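PDB 4I6K: amidohydrolase family protein from Acinetobacter baumannii, which probably hydrolyses the lactone ring of 2-pyrone-4,6-dicarboxylate or a related compound, as a member of the amidohydrolase family. Local coordinates for residues L202-R216 against G238-T252. Residues are numbered along the deposited sequence; the frame is centred on the assembly and turned at random.
Sequences LNVKQHWIKVSGFYR and GFLHKLIWGSDWPHT
K242 NZ is gripped by three acceptors: V204 O at 2.8 Å, H207 O and a water that also bonds weakly to W208 NE1, whose stronger partner is D175 OD2. Both carbonyls receive the ammonium from well above their planes, so neither bond uses an in-plane lone pair. Bends at chi2, chi3 and chi4 curl the lysine back over W208: CE sits 3.3 Å above the indole plane, and NZ lies 3.9 Å from the centroid of the five-membered ring, 18° off its normal, a cation-pi contact. This lies at the N-terminal end of two parallel neighbours, strands 207-210 and 243-244, joined through helix 222-237 as a beta-alpha-beta unit of the amidohydrolase (beta/alpha)8 barrel. Alternating backbone bonds fix the register: I209 N to K242 O, I244 N to I209 O, and V211 N to I244 O. I209 and L243 share one sheet face, K210 and I244 the other; on the latter, K210 NZ continues to E154, T30 and H31. Beyond the C-terminal ends, where amidohydrolases place their active sites, D248 OD1 takes Y215 OH on its anti lone pair (2.6 Å) and R216 NH1 on its syn lone pair (2.8 Å). The guanidinium and carboxylate planes stand 85° apart, consistent with the single short contact of this salt bridge. A citrate, probably from the crystallisation liquor, lies beside D248 and takes a weak bond from R216 NH1, consistent with a pocket that could receive a substrate carboxylate. R216 NH1 also reaches T252 OG1, itself hydrogen-bonded to Y47 OH, at 3.3 Å, 28° out of the guanidinium plane.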
loop_
_atom_site.group_PDB
_atom_site.type_symbol
_atom_site.label_atom_id
_atom_site.label_comp_id
_atom_site.label_asym_id
_atom_site.label_seq_id
_atom_site.Cartn_x
_atom_site.Cartn_y
_atom_site.Cartn_z
ATOM N N LEU A 202 -16.744 0.669 -3.110
ATOM C CA LEU A 202 -15.869 -0.450 -3.403
ATOM C C LEU A 202 -16.536 -1.394 -4.392
ATOM O O LEU A 202 -17.728 -1.723 -4.254
ATOM C CB LEU A 202 -15.518 -1.207 -2.125
ATOM C CG LEU A 202 -14.648 -0.486 -1.099
ATOM C CD1 LEU A 202 -14.586 -1.311 0.175
ATOM C CD2 LEU A 202 -13.250 -0.247 -1.655
ATOM N N ASN A 203 -15.767 -1.830 -5.385
ATOM C CA ASN A 203 -16.279 -2.794 -6.357
ATOM C C ASN A 203 -15.435 -4.053 -6.355
ATOM O O ASN A 203 -14.215 -3.992 -6.513
ATOM C CB ASN A 203 -16.337 -2.184 -7.759
ATOM C CG ASN A 203 -17.117 -3.036 -8.721
ATOM O OD1 ASN A 203 -16.718 -4.168 -9.022
ATOM N ND2 ASN A 203 -18.244 -2.506 -9.214
ATOM N N VAL A 204 -16.066 -5.198 -6.238
ATOM C CA VAL A 204 -15.330 -6.426 -6.093
ATOM C C VAL A 204 -14.480 -6.668 -7.331
ATOM O O VAL A 204 -13.537 -7.415 -7.298
ATOM C CB VAL A 204 -16.246 -7.611 -5.775
ATOM C CG1 VAL A 204 -17.078 -7.978 -6.953
ATOM C CG2 VAL A 204 -15.450 -8.769 -5.305
ATOM N N LYS A 205 -14.844 -6.044 -8.429
ATOM C CA LYS A 205 -14.164 -6.278 -9.708
ATOM C C LYS A 205 -12.949 -5.388 -9.911
ATOM O O LYS A 205 -12.246 -5.525 -10.912
ATOM C CB LYS A 205 -15.118 -6.056 -10.890
ATOM C CG LYS A 205 -16.036 -7.235 -11.244
ATOM C CD LYS A 205 -15.237 -8.420 -11.764
ATOM C CE LYS A 205 -15.728 -8.861 -13.136
ATOM N NZ LYS A 205 -17.200 -8.699 -13.281
ATOM N N GLN A 206 -12.707 -4.461 -8.988
ATOM C CA GLN A 206 -11.601 -3.522 -9.186
ATOM C C GLN A 206 -10.738 -3.201 -7.979
ATOM O O GLN A 206 -9.533 -2.958 -8.125
ATOM C CB GLN A 206 -12.080 -2.207 -9.787
ATOM C CG GLN A 206 -10.933 -1.219 -9.938
ATOM C CD GLN A 206 -11.389 0.127 -10.452
ATOM O OE1 GLN A 206 -12.452 0.627 -10.073
ATOM N NE2 GLN A 206 -10.588 0.722 -11.320
ATOM N N HIS A 207 -11.345 -3.166 -6.800
ATOM C CA HIS A 207 -10.640 -2.650 -5.629
ATOM C C HIS A 207 -10.055 -3.722 -4.739
ATOM O O HIS A 207 -10.668 -4.766 -4.551
ATOM C CB HIS A 207 -11.559 -1.754 -4.810
ATOM C CG HIS A 207 -12.075 -0.586 -5.577
ATOM N ND1 HIS A 207 -13.358 -0.536 -6.078
ATOM C CD2 HIS A 207 -11.474 0.561 -5.959
ATOM C CE1 HIS A 207 -13.531 0.605 -6.718
ATOM N NE2 HIS A 207 -12.403 1.289 -6.663
ATOM N N TRP A 208 -8.865 -3.441 -4.203
ATOM C CA TRP A 208 -8.178 -4.306 -3.244
ATOM C C TRP A 208 -7.886 -3.493 -1.992
ATOM O O TRP A 208 -7.596 -2.291 -2.079
ATOM C CB TRP A 208 -6.848 -4.820 -3.805
ATOM C CG TRP A 208 -6.964 -5.590 -5.073
ATOM C CD1 TRP A 208 -7.299 -5.100 -6.303
ATOM C CD2 TRP A 208 -6.744 -6.997 -5.244
ATOM N NE1 TRP A 208 -7.312 -6.121 -7.231
ATOM C CE2 TRP A 208 -6.960 -7.292 -6.608
ATOM C CE3 TRP A 208 -6.382 -8.035 -4.379
ATOM C CZ2 TRP A 208 -6.830 -8.585 -7.124
ATOM C CZ3 TRP A 208 -6.252 -9.327 -4.898
ATOM C CH2 TRP A 208 -6.478 -9.586 -6.253
ATOM N N ILE A 209 -7.941 -4.147 -0.833
ATOM C CA ILE A 209 -7.617 -3.468 0.416
ATOM C C ILE A 209 -6.485 -4.144 1.179
ATOM O O ILE A 209 -6.475 -5.376 1.349
ATOM C CB ILE A 209 -8.827 -3.378 1.341
ATOM C CG1 ILE A 209 -9.973 -2.682 0.623
ATOM C CG2 ILE A 209 -8.445 -2.627 2.596
ATOM C CD1 ILE A 209 -11.311 -2.939 1.249
ATOM N N LYS A 210 -5.532 -3.325 1.627
ATOM C CA LYS A 210 -4.420 -3.793 2.442
ATOM C C LYS A 210 -4.839 -3.764 3.903
ATOM O O LYS A 210 -5.280 -2.726 4.391
ATOM C CB LYS A 210 -3.187 -2.901 2.244
ATOM C CG LYS A 210 -2.730 -2.722 0.801
ATOM C CD LYS A 210 -1.212 -2.754 0.730
ATOM C CE LYS A 210 -0.689 -2.084 -0.515
ATOM N NZ LYS A 210 0.799 -2.226 -0.601
ATOM N N VAL A 211 -4.707 -4.896 4.599
ATOM C CA VAL A 211 -5.038 -4.946 6.029
ATOM C C VAL A 211 -3.776 -4.739 6.867
ATOM O O VAL A 211 -3.500 -5.473 7.812
ATOM C CB VAL A 211 -5.759 -6.262 6.440
ATOM C CG1 VAL A 211 -7.165 -6.347 5.817
ATOM C CG2 VAL A 211 -4.924 -7.491 6.070
ATOM N N SER A 212 -3.019 -3.713 6.503
ATOM C CA SER A 212 -1.746 -3.416 7.121
ATOM C C SER A 212 -1.920 -2.180 7.963
ATOM O O SER A 212 -2.933 -1.485 7.842
ATOM C CB SER A 212 -0.734 -3.096 6.028
ATOM O OG SER A 212 -1.177 -1.992 5.250
ATOM N N GLY A 213 -0.920 -1.892 8.794
ATOM C CA GLY A 213 -0.841 -0.608 9.492
ATOM C C GLY A 213 -2.008 -0.303 10.417
ATOM O O GLY A 213 -2.375 0.862 10.597
ATOM N N PHE A 214 -2.578 -1.342 11.020
ATOM C CA PHE A 214 -3.663 -1.151 11.976
ATOM C C PHE A 214 -3.304 -0.036 12.944
ATOM O O PHE A 214 -4.181 0.687 13.418
ATOM C CB PHE A 214 -3.900 -2.418 12.779
ATOM C CG PHE A 214 -2.841 -2.669 13.816
ATOM C CD1 PHE A 214 -2.990 -2.192 15.109
ATOM C CD2 PHE A 214 -1.679 -3.352 13.486
ATOM C CE1 PHE A 214 -2.013 -2.409 16.061
ATOM C CE2 PHE A 214 -0.688 -3.575 14.432
ATOM C CZ PHE A 214 -0.857 -3.108 15.722
ATOM N N TYR A 215 -2.014 0.100 13.247
ATOM C CA TYR A 215 -1.565 1.088 14.232
ATOM C C TYR A 215 -1.616 2.537 13.739
ATOM O O TYR A 215 -1.285 3.450 14.502
ATOM C CB TYR A 215 -0.156 0.762 14.741
ATOM C CG TYR A 215 0.840 0.593 13.624
ATOM C CD1 TYR A 215 1.168 -0.679 13.154
ATOM C CD2 TYR A 215 1.434 1.704 13.013
ATOM C CE1 TYR A 215 2.068 -0.848 12.123
ATOM C CE2 TYR A 215 2.347 1.544 11.983
ATOM C CZ TYR A 215 2.655 0.262 11.541
ATOM O OH TYR A 215 3.548 0.079 10.515
ATOM N N ARG A 216 -2.010 2.761 12.483
ATOM C CA ARG A 216 -2.224 4.142 12.006
ATOM C C ARG A 216 -3.685 4.560 12.173
ATOM O O ARG A 216 -4.103 5.663 11.790
ATOM C CB ARG A 216 -1.777 4.307 10.552
ATOM C CG ARG A 216 -0.357 3.836 10.306
ATOM C CD ARG A 216 0.196 4.349 8.990
ATOM N NE ARG A 216 1.569 3.893 8.772
ATOM C CZ ARG A 216 2.646 4.505 9.251
ATOM N NH1 ARG A 216 3.859 4.020 9.003
ATOM N NH2 ARG A 216 2.513 5.601 9.987
ATOM N N GLY A 238 -18.163 -9.146 0.686
ATOM C CA GLY A 238 -17.716 -10.104 -0.331
ATOM C C GLY A 238 -16.293 -9.928 -0.858
ATOM O O GLY A 238 -15.953 -10.447 -1.930
ATOM N N PHE A 239 -15.449 -9.225 -0.102
ATOM C CA PHE A 239 -14.120 -8.837 -0.576
ATOM C C PHE A 239 -12.936 -9.658 -0.013
ATOM O O PHE A 239 -11.776 -9.228 -0.090
ATOM C CB PHE A 239 -13.889 -7.341 -0.322
ATOM C CG PHE A 239 -14.711 -6.436 -1.208
ATOM C CD1 PHE A 239 -14.118 -5.736 -2.249
ATOM C CD2 PHE A 239 -16.078 -6.285 -1.002
ATOM C CE1 PHE A 239 -14.873 -4.905 -3.079
ATOM C CE2 PHE A 239 -16.830 -5.456 -1.820
ATOM C CZ PHE A 239 -16.223 -4.767 -2.865
ATOM N N LEU A 240 -13.217 -10.832 0.540
ATOM C CA LEU A 240 -12.158 -11.702 1.069
ATOM C C LEU A 240 -10.990 -11.960 0.110
ATOM O O LEU A 240 -9.846 -12.085 0.550
ATOM C CB LEU A 240 -12.731 -13.055 1.495
ATOM C CG LEU A 240 -11.782 -13.824 2.402
ATOM C CD1 LEU A 240 -11.455 -12.958 3.636
ATOM C CD2 LEU A 240 -12.402 -15.156 2.791
ATOM N N HIS A 241 -11.273 -12.073 -1.187
ATOM C CA HIS A 241 -10.230 -12.412 -2.159
ATOM C C HIS A 241 -9.580 -11.156 -2.706
ATOM O O HIS A 241 -8.695 -11.207 -3.561
ATOM C CB HIS A 241 -10.779 -13.303 -3.276
ATOM C CG HIS A 241 -11.355 -14.581 -2.766
ATOM N ND1 HIS A 241 -10.736 -15.798 -2.945
ATOM C CD2 HIS A 241 -12.462 -14.825 -2.025
ATOM C CE1 HIS A 241 -11.453 -16.742 -2.358
ATOM N NE2 HIS A 241 -12.505 -16.178 -1.793
ATOM N N LYS A 242 -10.004 -10.023 -2.171
ATOM C CA LYS A 242 -9.449 -8.751 -2.572
ATOM C C LYS A 242 -8.543 -8.192 -1.474
ATOM O O LYS A 242 -8.045 -7.070 -1.567
ATOM C CB LYS A 242 -10.585 -7.778 -2.886
ATOM C CG LYS A 242 -11.635 -8.331 -3.862
ATOM C CD LYS A 242 -11.018 -8.924 -5.133
ATOM C CE LYS A 242 -10.148 -7.896 -5.892
ATOM N NZ LYS A 242 -10.915 -6.773 -6.541
ATOM N N LEU A 243 -8.327 -8.982 -0.434
ATOM C CA LEU A 243 -7.594 -8.494 0.723
ATOM C C LEU A 243 -6.153 -8.966 0.707
ATOM O O LEU A 243 -5.876 -10.125 0.407
ATOM C CB LEU A 243 -8.269 -8.951 2.011
ATOM C CG LEU A 243 -9.704 -8.450 2.219
ATOM C CD1 LEU A 243 -10.240 -8.897 3.591
ATOM C CD2 LEU A 243 -9.769 -6.928 2.053
ATOM N N ILE A 244 -5.236 -8.058 1.020
ATOM C CA ILE A 244 -3.828 -8.422 1.163
ATOM C C ILE A 244 -3.204 -7.788 2.413
ATOM O O ILE A 244 -3.728 -6.808 2.960
ATOM C CB ILE A 244 -2.977 -8.137 -0.123
ATOM C CG1 ILE A 244 -2.929 -6.646 -0.464
ATOM C CG2 ILE A 244 -3.480 -8.966 -1.318
ATOM C CD1 ILE A 244 -4.032 -6.194 -1.388
ATOM N N TRP A 245 -2.100 -8.371 2.877
ATOM C CA TRP A 245 -1.436 -7.885 4.089
ATOM C C TRP A 245 -0.055 -7.285 3.857
ATOM O O TRP A 245 0.675 -7.693 2.952
ATOM C CB TRP A 245 -1.298 -8.997 5.125
ATOM C CG TRP A 245 -0.637 -8.525 6.382
ATOM C CD1 TRP A 245 -1.222 -7.856 7.417
ATOM C CD2 TRP A 245 0.742 -8.670 6.725
ATOM N NE1 TRP A 245 -0.293 -7.585 8.390
ATOM C CE2 TRP A 245 0.921 -8.081 7.990
ATOM C CE3 TRP A 245 1.845 -9.256 6.091
ATOM C CZ2 TRP A 245 2.158 -8.058 8.631
ATOM C CZ3 TRP A 245 3.077 -9.228 6.732
ATOM C CH2 TRP A 245 3.221 -8.633 7.983
ATOM N N GLY A 246 0.302 -6.333 4.712
ATOM C CA GLY A 246 1.632 -5.758 4.692
ATOM C C GLY A 246 2.106 -5.447 6.090
ATOM O O GLY A 246 1.328 -5.027 6.953
ATOM N N SER A 247 3.392 -5.653 6.316
ATOM C CA SER A 247 3.999 -5.309 7.591
ATOM C C SER A 247 3.994 -3.793 7.809
ATOM O O SER A 247 3.934 -3.322 8.945
ATOM C CB SER A 247 5.450 -5.823 7.647
ATOM O OG SER A 247 6.324 -5.023 6.842
ATOM N N ASP A 248 4.065 -3.038 6.716
ATOM C CA ASP A 248 4.379 -1.616 6.787
ATOM C C ASP A 248 5.644 -1.363 7.603
ATOM O O ASP A 248 5.779 -0.326 8.253
ATOM C CB ASP A 248 3.205 -0.837 7.384
ATOM C CG ASP A 248 3.376 0.664 7.254
ATOM O OD1 ASP A 248 3.582 1.331 8.290
ATOM O OD2 ASP A 248 3.303 1.177 6.117
ATOM N N TRP A 249 6.568 -2.318 7.563
ATOM C CA TRP A 249 7.936 -2.088 8.024
ATOM C C TRP A 249 8.606 -0.943 7.223
ATOM O O TRP A 249 8.400 -0.817 6.013
ATOM C CB TRP A 249 8.738 -3.387 7.907
ATOM C CG TRP A 249 10.125 -3.278 8.431
ATOM C CD1 TRP A 249 10.536 -3.472 9.719
ATOM C CD2 TRP A 249 11.303 -2.936 7.677
ATOM N NE1 TRP A 249 11.895 -3.289 9.811
ATOM C CE2 TRP A 249 12.389 -2.954 8.574
ATOM C CE3 TRP A 249 11.537 -2.618 6.335
ATOM C CZ2 TRP A 249 13.695 -2.660 8.169
ATOM C CZ3 TRP A 249 12.835 -2.330 5.935
ATOM C CH2 TRP A 249 13.894 -2.347 6.849
ATOM N N PRO A 250 9.426 -0.106 7.887
ATOM C CA PRO A 250 9.857 -0.180 9.273
ATOM C C PRO A 250 8.999 0.667 10.200
ATOM O O PRO A 250 9.524 1.229 11.160
ATOM C CB PRO A 250 11.248 0.432 9.210
ATOM C CG PRO A 250 11.071 1.555 8.197
ATOM C CD PRO A 250 10.019 1.063 7.207
ATOM N N HIS A 251 7.708 0.787 9.897
ATOM C CA HIS A 251 6.728 1.362 10.838
ATOM C C HIS A 251 7.090 2.761 11.256
ATOM O O HIS A 251 7.219 3.035 12.454
ATOM C CB HIS A 251 6.587 0.471 12.083
ATOM C CG HIS A 251 6.634 -0.992 11.768
ATOM N ND1 HIS A 251 7.674 -1.809 12.161
ATOM C CD2 HIS A 251 5.797 -1.772 11.042
ATOM C CE1 HIS A 251 7.463 -3.035 11.713
ATOM N NE2 HIS A 251 6.333 -3.038 11.028
ATOM N N THR A 252 7.249 3.641 10.267
ATOM C CA THR A 252 7.725 5.015 10.498
ATOM C C THR A 252 6.857 5.808 11.469
ATOM O O THR A 252 5.623 5.741 11.406
ATOM C CB THR A 252 7.816 5.831 9.179
ATOM O OG1 THR A 252 6.634 5.618 8.381
ATOM C CG2 THR A 252 9.077 5.447 8.388
HETATM O O HOH W 1 -9.704 -6.260 -9.249
HETATM O O HOH W 2 6.293 2.312 7.556
#